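Local coordinates for protein putative transcriptional regulator (Bacillus cytotoxicus NVH 391-98, PDB 3K4H) that probably acts as a LacI-family transcriptional regulator, binding DNA to control transcription in response to a glucose-containing sugar held between its two lobes, at residues A[73-78]-A[93-98]. Sequence-based numbering, arbitrary orientation.
Sequences IILLYS and FPFVLI. With GLC (alpha-D-glucopyranose), chain C.
Leu75 is held through both its backbone N and its backbone O by the neighbouring strand: its N donates to Val96 O at 2.9 Å, the straightest bond of the set (169° at the hydrogen), and its O receives Ile98 N at 2.9 Å. One step back, Val96 N reaches Ile73 O at 3.0 Å, and Ile73 N closes the run on Pro94 O over a longer 3.2 Å. This alternation is what parallel pairing requires, and it sets Ile73 beside Phe95, Ile74 beside Val96 and Leu75 beside Leu97.

Just past the last bridge the two segments turn their carbonyls to the sugar. Leu76 O accepts the glucose O2 hydroxyl at 2.8 Å and Ile98 O accepts O3 at 2.6 Å, a pair of backbone acceptors at the C-terminal ends of adjacent strands. Asp112, Asn113 and Asn115 supply further bonds to the same glucose. The two strands belong to a beta-alpha-beta unit, with helix 83-90 as the crossover, in the parallel sheet of one lobe of a periplasmic-binding-protein-like fold.

On the sheet face carrying Ile73, Leu75, Phe95 and Leu97, methyl CD2 of Leu97 nestles against Leu75 CB at 3.6 Å, while its CD1 lies near Ser78, whose OG is hydrogen-bonded to Lys100 O. The Phe95 ring swings away from the partner strand, its CG between N and the carbonyl carbon (chi1 77°), and reaches Leu88 of the crossover helix. Nearer the start of the pair, Phe93 crosses Ile73 at about a right angle, its CE1 against CG1. On the other face Ile98 and Leu76 run side by side, their CD1 methyls 3.6 Å apart, with Val31 of helix 27-41 touching both.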
loop_
_atom_site.group_PDB
_atom_site.type_symbol
_atom_site.label_atom_id
_atom_site.label_comp_id
_atom_site.label_asym_id
_atom_site.label_seq_id
_atom_site.Cartn_x
_atom_site.Cartn_y
_atom_site.Cartn_z
ATOM N N ILE A 73 14.772 -15.179 -9.110
ATOM C CA ILE A 73 13.573 -15.420 -9.921
ATOM C C ILE A 73 12.543 -14.355 -9.632
ATOM O O ILE A 73 12.321 -14.025 -8.461
ATOM C CB ILE A 73 12.960 -16.786 -9.597
ATOM C CG1 ILE A 73 13.847 -17.922 -10.121
ATOM C CG2 ILE A 73 11.575 -16.896 -10.150
ATOM C CD1 ILE A 73 13.344 -19.330 -9.800
ATOM N N ILE A 74 11.927 -13.798 -10.677
ATOM C CA ILE A 74 10.804 -12.879 -10.498
ATOM C C ILE A 74 9.567 -13.627 -10.858
ATOM O O ILE A 74 9.497 -14.185 -11.929
ATOM C CB ILE A 74 10.884 -11.694 -11.455
ATOM C CG1 ILE A 74 12.211 -10.983 -11.331
ATOM C CG2 ILE A 74 9.794 -10.688 -11.169
ATOM C CD1 ILE A 74 12.348 -9.776 -12.228
ATOM N N LEU A 75 8.581 -13.662 -9.979
ATOM C CA LEU A 75 7.286 -14.249 -10.345
ATOM C C LEU A 75 6.394 -13.135 -10.875
ATOM O O LEU A 75 6.143 -12.143 -10.167
ATOM C CB LEU A 75 6.648 -14.906 -9.129
ATOM C CG LEU A 75 7.082 -16.325 -8.782
ATOM C CD1 LEU A 75 6.691 -16.667 -7.389
ATOM C CD2 LEU A 75 6.381 -17.289 -9.714
ATOM N N LEU A 76 5.940 -13.267 -12.118
ATOM C CA LEU A 76 5.172 -12.188 -12.759
ATOM C C LEU A 76 3.704 -12.214 -12.388
ATOM O O LEU A 76 2.872 -11.550 -13.013
ATOM C CB LEU A 76 5.317 -12.225 -14.270
ATOM C CG LEU A 76 6.605 -11.651 -14.832
ATOM C CD1 LEU A 76 7.082 -10.635 -13.864
ATOM C CD2 LEU A 76 7.672 -12.716 -14.999
ATOM N N TYR A 77 3.390 -12.989 -11.369
ATOM C CA TYR A 77 2.022 -13.198 -10.990
ATOM C C TYR A 77 1.967 -13.594 -9.506
ATOM O O TYR A 77 3.017 -13.878 -8.906
ATOM C CB TYR A 77 1.417 -14.292 -11.852
ATOM C CG TYR A 77 1.916 -15.652 -11.482
ATOM C CD1 TYR A 77 3.157 -16.095 -11.918
ATOM C CD2 TYR A 77 1.157 -16.486 -10.677
ATOM C CE1 TYR A 77 3.624 -17.348 -11.577
ATOM C CE2 TYR A 77 1.610 -17.745 -10.323
ATOM C CZ TYR A 77 2.848 -18.171 -10.778
ATOM O OH TYR A 77 3.312 -19.410 -10.428
ATOM N N SER A 78 0.755 -13.597 -8.936
ATOM C CA SER A 78 0.544 -14.010 -7.571
ATOM C C SER A 78 -0.729 -14.795 -7.388
ATOM O O SER A 78 -1.835 -14.249 -7.355
ATOM C CB SER A 78 0.552 -12.832 -6.630
ATOM O OG SER A 78 0.162 -13.273 -5.348
ATOM N N PHE A 93 15.569 -20.151 -2.023
ATOM C CA PHE A 93 16.034 -19.517 -3.259
ATOM C C PHE A 93 15.569 -18.071 -3.322
ATOM O O PHE A 93 14.415 -17.804 -2.977
ATOM C CB PHE A 93 15.520 -20.281 -4.481
ATOM C CG PHE A 93 16.225 -19.916 -5.741
ATOM C CD1 PHE A 93 15.687 -18.953 -6.601
ATOM C CD2 PHE A 93 17.451 -20.495 -6.054
ATOM C CE1 PHE A 93 16.360 -18.583 -7.764
ATOM C CE2 PHE A 93 18.134 -20.142 -7.197
ATOM C CZ PHE A 93 17.593 -19.183 -8.065
ATOM N N PRO A 94 16.441 -17.131 -3.765
ATOM C CA PRO A 94 16.001 -15.729 -3.774
ATOM C C PRO A 94 14.960 -15.447 -4.845
ATOM O O PRO A 94 15.195 -15.715 -6.016
ATOM C CB PRO A 94 17.288 -14.930 -4.065
ATOM C CG PRO A 94 18.362 -15.888 -4.214
ATOM C CD PRO A 94 17.786 -17.278 -4.338
ATOM N N PHE A 95 13.810 -14.912 -4.448
ATOM C CA PHE A 95 12.778 -14.549 -5.404
ATOM C C PHE A 95 11.963 -13.333 -4.982
ATOM O O PHE A 95 11.968 -12.927 -3.822
ATOM C CB PHE A 95 11.843 -15.718 -5.644
ATOM C CG PHE A 95 10.854 -15.926 -4.539
ATOM C CD1 PHE A 95 11.171 -16.737 -3.445
ATOM C CD2 PHE A 95 9.601 -15.310 -4.586
ATOM C CE1 PHE A 95 10.266 -16.922 -2.423
ATOM C CE2 PHE A 95 8.690 -15.496 -3.569
ATOM C CZ PHE A 95 9.024 -16.303 -2.476
ATOM N N VAL A 96 11.217 -12.787 -5.944
ATOM C CA VAL A 96 10.423 -11.575 -5.728
ATOM C C VAL A 96 9.071 -11.710 -6.421
ATOM O O VAL A 96 9.001 -12.267 -7.526
ATOM C CB VAL A 96 11.174 -10.350 -6.304
ATOM C CG1 VAL A 96 10.198 -9.263 -6.704
ATOM C CG2 VAL A 96 12.185 -9.820 -5.311
ATOM N N LEU A 97 8.014 -11.206 -5.791
ATOM C CA LEU A 97 6.675 -11.197 -6.413
ATOM C C LEU A 97 6.316 -9.900 -7.141
ATOM O O LEU A 97 6.719 -8.805 -6.710
ATOM C CB LEU A 97 5.579 -11.459 -5.381
ATOM C CG LEU A 97 5.073 -12.853 -5.034
ATOM C CD1 LEU A 97 3.755 -12.761 -4.319
ATOM C CD2 LEU A 97 4.843 -13.605 -6.288
ATOM N N ILE A 98 5.545 -10.018 -8.227
ATOM C CA ILE A 98 4.801 -8.861 -8.764
ATOM C C ILE A 98 3.336 -9.129 -8.432
ATOM O O ILE A 98 2.662 -9.858 -9.142
ATOM C CB ILE A 98 5.008 -8.637 -10.310
ATOM C CG1 ILE A 98 6.506 -8.537 -10.688
ATOM C CG2 ILE A 98 4.197 -7.414 -10.807
ATOM C CD1 ILE A 98 6.797 -7.661 -11.930
HETATM C C1 GLC C . 0.197 -8.288 -12.504
HETATM C C2 GLC C . 0.626 -9.348 -11.511
HETATM C C3 GLC C . -0.248 -9.173 -10.281
HETATM C C4 GLC C . -0.087 -7.757 -9.698
HETATM C C5 GLC C . -0.323 -6.713 -10.763
HETATM C C6 GLC C . 0.013 -5.355 -10.197
HETATM O O2 GLC C . 0.412 -10.617 -12.085
HETATM O O3 GLC C . 0.065 -10.230 -9.401
HETATM O O4 GLC C . -1.089 -7.461 -8.778
HETATM O O5 GLC C . 0.419 -6.999 -11.944
HETATM O O6 GLC C . -1.210 -4.682 -10.056
#